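Local coordinates for SPbeta prophage-derived uncharacterized protein YopX (Bacillus subtilis, PDB 2I2L) that is of unknown function but forms a homodimer and belongs to the YopX family of proteins, encoded in the SPbeta prophage of Bacillus subtilis, at residues Q12-D17 and W31-L36. Numbering follows the deposited sequence.
Sequences QMHYWD and WTLKRL
Leu33 lays one methyl, CD2, over a face of the His14 imidazole. Followed outward, the histidine side chain first touches this methyl at its root, with CB 3.9 Å from Leu33 CD2. CG lies 3.7 Å from the same Leu33 CD2, which is shifted from the middle of the ring toward its rim, and His14 CD2 lies 4.0 Å from it. The methyl carbon is 4.0 Å from the centroid of the His14 ring and 24° off its normal, a CH-pi contact. With CG anti to the backbone N (chi1 -178°), the leucine carries CD2 on to the imidazole. Further out, ND1 is at the limit of the methyl's reach and looks toward Arg35, whose NH2 lies near the ring plane at 4.2 Å from His14 ND1, too distant for direct pairing. The other ring nitrogen, NE2, is hydrogen-bonded to Asp9 OD1, which ties down the polar end of the ring. No hydrogen bond links the two segments. The contact thus joins two antiparallel sheets through side chains: strand 13-15, paired with strand 5-8, faces the central strand 31-36 of the three-stranded sheet, while Val7, Leu21 and Val44 pack around the histidine.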
ATOM      1  N   GLN B  12      20.118   9.833  -3.436  1.00 50.30           N
ATOM      2  CA  GLN B  12      19.353   9.671  -4.666  1.00 50.03           C
ATOM      3  C   GLN B  12      18.122   8.779  -4.517  1.00 49.18           C
ATOM      4  O   GLN B  12      18.001   8.017  -3.556  1.00 49.68           O
ATOM      5  CB  GLN B  12      20.265   9.135  -5.770  1.00 51.78           C
ATOM      6  CG  GLN B  12      21.081   7.915  -5.372  1.00 53.62           C
ATOM      7  CD  GLN B  12      21.999   7.448  -6.488  1.00 55.07           C
ATOM      8  OE1 GLN B  12      22.886   8.178  -6.924  1.00 56.28           O
ATOM      9  NE2 GLN B  12      21.787   6.224  -6.955  1.00 56.94           N
HETATM   10  N   MSE B  13      17.203   8.891  -5.476  1.00 47.59           N
HETATM   11  CA  MSE B  13      15.967   8.110  -5.467  1.00 44.47           C
HETATM   12  C   MSE B  13      16.124   6.856  -6.330  1.00 41.53           C
HETATM   13  O   MSE B  13      16.685   6.917  -7.425  1.00 40.44           O
HETATM   14  CB  MSE B  13      14.813   8.962  -6.002  1.00 43.99           C
HETATM   15  CG  MSE B  13      13.447   8.318  -5.840  1.00 46.31           C
HETATM   16 SE   MSE B  13      12.846   8.280  -4.006  1.00 47.32          SE
HETATM   17  CE  MSE B  13      11.880   9.962  -3.974  1.00 44.77           C
ATOM     18  N   HIS B  14      15.634   5.725  -5.825  1.00 38.47           N
ATOM     19  CA  HIS B  14      15.711   4.456  -6.548  1.00 36.46           C
ATOM     20  C   HIS B  14      14.315   3.905  -6.833  1.00 36.51           C
ATOM     21  O   HIS B  14      13.495   3.772  -5.921  1.00 36.56           O
ATOM     22  CB  HIS B  14      16.480   3.416  -5.733  1.00 35.64           C
ATOM     23  CG  HIS B  14      17.902   3.795  -5.444  1.00 36.55           C
ATOM     24  ND1 HIS B  14      18.934   3.509  -6.304  1.00 35.79           N
ATOM     25  CD2 HIS B  14      18.446   4.461  -4.396  1.00 35.37           C
ATOM     26  CE1 HIS B  14      20.066   3.985  -5.801  1.00 35.00           C
ATOM     27  NE2 HIS B  14      19.794   4.565  -4.649  1.00 35.27           N
ATOM     28  N   TYR B  15      14.041   3.588  -8.095  1.00 35.87           N
ATOM     29  CA  TYR B  15      12.751   3.021  -8.467  1.00 34.69           C
ATOM     30  C   TYR B  15      12.891   1.521  -8.725  1.00 35.44           C
ATOM     31  O   TYR B  15      13.914   1.060  -9.242  1.00 34.48           O
ATOM     32  CB  TYR B  15      12.184   3.742  -9.680  1.00 33.24           C
ATOM     33  CG  TYR B  15      11.474   5.020  -9.301  1.00 34.60           C
ATOM     34  CD1 TYR B  15      10.275   4.986  -8.586  1.00 33.97           C
ATOM     35  CD2 TYR B  15      12.013   6.268  -9.625  1.00 34.16           C
ATOM     36  CE1 TYR B  15       9.628   6.159  -8.199  1.00 34.37           C
ATOM     37  CE2 TYR B  15      11.376   7.453  -9.242  1.00 33.72           C
ATOM     38  CZ  TYR B  15      10.184   7.389  -8.529  1.00 35.20           C
ATOM     39  OH  TYR B  15       9.556   8.545  -8.127  1.00 34.96           O
ATOM     40  N   TRP B  16      11.860   0.773  -8.329  1.00 36.42           N
ATOM     41  CA  TRP B  16      11.816  -0.686  -8.447  1.00 36.03           C
ATOM     42  C   TRP B  16      12.232  -1.249  -9.804  1.00 35.24           C
ATOM     43  O   TRP B  16      12.872  -2.302  -9.882  1.00 33.28           O
ATOM     44  CB  TRP B  16      10.410  -1.191  -8.108  1.00 37.16           C
ATOM     45  CG  TRP B  16       9.369  -0.701  -9.061  1.00 39.35           C
ATOM     46  CD1 TRP B  16       8.704   0.489  -9.011  1.00 38.66           C
ATOM     47  CD2 TRP B  16       8.933  -1.354 -10.258  1.00 39.83           C
ATOM     48  NE1 TRP B  16       7.885   0.619 -10.105  1.00 39.10           N
ATOM     49  CE2 TRP B  16       8.007  -0.501 -10.892  1.00 40.25           C
ATOM     50  CE3 TRP B  16       9.242  -2.583 -10.864  1.00 40.88           C
ATOM     51  CZ2 TRP B  16       7.380  -0.832 -12.105  1.00 41.71           C
ATOM     52  CZ3 TRP B  16       8.617  -2.914 -12.076  1.00 41.65           C
ATOM     53  CH2 TRP B  16       7.699  -2.039 -12.679  1.00 39.81           C
ATOM     54  N   ASP B  17      11.871  -0.547 -10.870  1.00 35.17           N
ATOM     55  CA  ASP B  17      12.207  -1.006 -12.204  1.00 36.46           C
ATOM     56  C   ASP B  17      13.678  -0.815 -12.616  1.00 36.68           C
ATOM     57  O   ASP B  17      14.118  -1.430 -13.588  1.00 38.06           O
ATOM     58  CB  ASP B  17      11.263  -0.350 -13.210  1.00 36.50           C
ATOM     59  CG  ASP B  17      11.120   1.127 -12.979  1.00 39.07           C
ATOM     60  OD1 ASP B  17      11.991   1.897 -13.441  1.00 41.38           O
ATOM     61  OD2 ASP B  17      10.141   1.521 -12.317  1.00 40.94           O
ATOM     62  N   TRP B  31      13.880  -3.661   6.025  1.00 27.40           N
ATOM     63  CA  TRP B  31      13.983  -3.831   4.592  1.00 25.30           C
ATOM     64  C   TRP B  31      15.387  -3.458   4.163  1.00 26.04           C
ATOM     65  O   TRP B  31      16.112  -2.788   4.899  1.00 26.51           O
ATOM     66  CB  TRP B  31      12.955  -2.969   3.858  1.00 21.85           C
ATOM     67  CG  TRP B  31      13.060  -1.503   4.120  1.00 19.71           C
ATOM     68  CD1 TRP B  31      12.245  -0.759   4.910  1.00 17.68           C
ATOM     69  CD2 TRP B  31      13.986  -0.590   3.525  1.00 19.38           C
ATOM     70  NE1 TRP B  31      12.593   0.561   4.838  1.00 15.68           N
ATOM     71  CE2 TRP B  31      13.656   0.697   3.995  1.00 16.90           C
ATOM     72  CE3 TRP B  31      15.064  -0.734   2.635  1.00 20.11           C
ATOM     73  CZ2 TRP B  31      14.356   1.841   3.609  1.00 21.63           C
ATOM     74  CZ3 TRP B  31      15.771   0.407   2.243  1.00 22.11           C
ATOM     75  CH2 TRP B  31      15.411   1.683   2.731  1.00 23.40           C
ATOM     76  N   THR B  32      15.776  -3.896   2.974  1.00 26.87           N
ATOM     77  CA  THR B  32      17.107  -3.610   2.461  1.00 26.44           C
ATOM     78  C   THR B  32      17.110  -3.544   0.950  1.00 25.72           C
ATOM     79  O   THR B  32      16.700  -4.490   0.284  1.00 25.19           O
ATOM     80  CB  THR B  32      18.088  -4.702   2.853  1.00 27.01           C
ATOM     81  OG1 THR B  32      18.149  -4.805   4.280  1.00 28.00           O
ATOM     82  CG2 THR B  32      19.461  -4.393   2.282  1.00 27.81           C
ATOM     83  N   LEU B  33      17.582  -2.439   0.400  1.00 25.91           N
ATOM     84  CA  LEU B  33      17.631  -2.332  -1.040  1.00 27.22           C
ATOM     85  C   LEU B  33      18.929  -2.964  -1.527  1.00 30.08           C
ATOM     86  O   LEU B  33      20.008  -2.478  -1.212  1.00 31.40           O
ATOM     87  CB  LEU B  33      17.584  -0.878  -1.480  1.00 24.59           C
ATOM     88  CG  LEU B  33      17.591  -0.765  -3.003  1.00 26.64           C
ATOM     89  CD1 LEU B  33      16.226  -1.162  -3.553  1.00 24.02           C
ATOM     90  CD2 LEU B  33      17.940   0.656  -3.415  1.00 28.27           C
ATOM     91  N   LYS B  34      18.825  -4.060  -2.272  1.00 32.85           N
ATOM     92  CA  LYS B  34      20.006  -4.725  -2.815  1.00 36.23           C
ATOM     93  C   LYS B  34      20.106  -4.381  -4.301  1.00 38.35           C
ATOM     94  O   LYS B  34      19.151  -3.874  -4.892  1.00 38.73           O
ATOM     95  CB  LYS B  34      19.906  -6.248  -2.663  1.00 37.35           C
ATOM     96  CG  LYS B  34      19.760  -6.760  -1.236  1.00 40.22           C
ATOM     97  CD  LYS B  34      20.938  -6.354  -0.365  1.00 40.90           C
ATOM     98  CE  LYS B  34      20.989  -7.173   0.921  1.00 40.23           C
ATOM     99  NZ  LYS B  34      21.434  -8.573   0.671  1.00 38.51           N
ATOM    100  N   ARG B  35      21.268  -4.656  -4.890  1.00 40.69           N
ATOM    101  CA  ARG B  35      21.517  -4.407  -6.305  1.00 41.97           C
ATOM    102  C   ARG B  35      22.518  -5.439  -6.818  1.00 43.45           C
ATOM    103  O   ARG B  35      23.599  -5.613  -6.254  1.00 42.28           O
ATOM    104  CB  ARG B  35      22.070  -2.996  -6.509  1.00 42.64           C
ATOM    105  CG  ARG B  35      22.643  -2.757  -7.901  1.00 45.19           C
ATOM    106  CD  ARG B  35      23.505  -1.487  -7.964  1.00 46.03           C
ATOM    107  NE  ARG B  35      22.718  -0.256  -8.018  1.00 47.16           N
ATOM    108  CZ  ARG B  35      21.940   0.096  -9.044  1.00 48.58           C
ATOM    109  NH1 ARG B  35      21.838  -0.687 -10.114  1.00 48.19           N
ATOM    110  NH2 ARG B  35      21.255   1.234  -9.000  1.00 48.16           N
ATOM    111  N   LEU B  36      22.145  -6.129  -7.889  1.00 46.12           N
ATOM    112  CA  LEU B  36      22.995  -7.150  -8.486  1.00 48.51           C
ATOM    113  C   LEU B  36      23.946  -6.518  -9.504  1.00 51.14           C
ATOM    114  O   LEU B  36      23.512  -5.944 -10.508  1.00 52.26           O
ATOM    115  CB  LEU B  36      22.118  -8.217  -9.147  1.00 47.64           C
ATOM    116  CG  LEU B  36      22.776  -9.554  -9.478  1.00 47.79           C
ATOM    117  CD1 LEU B  36      23.812  -9.336 -10.549  1.00 49.08           C
ATOM    118  CD2 LEU B  36      23.407 -10.155  -8.235  1.00 46.32           C
TER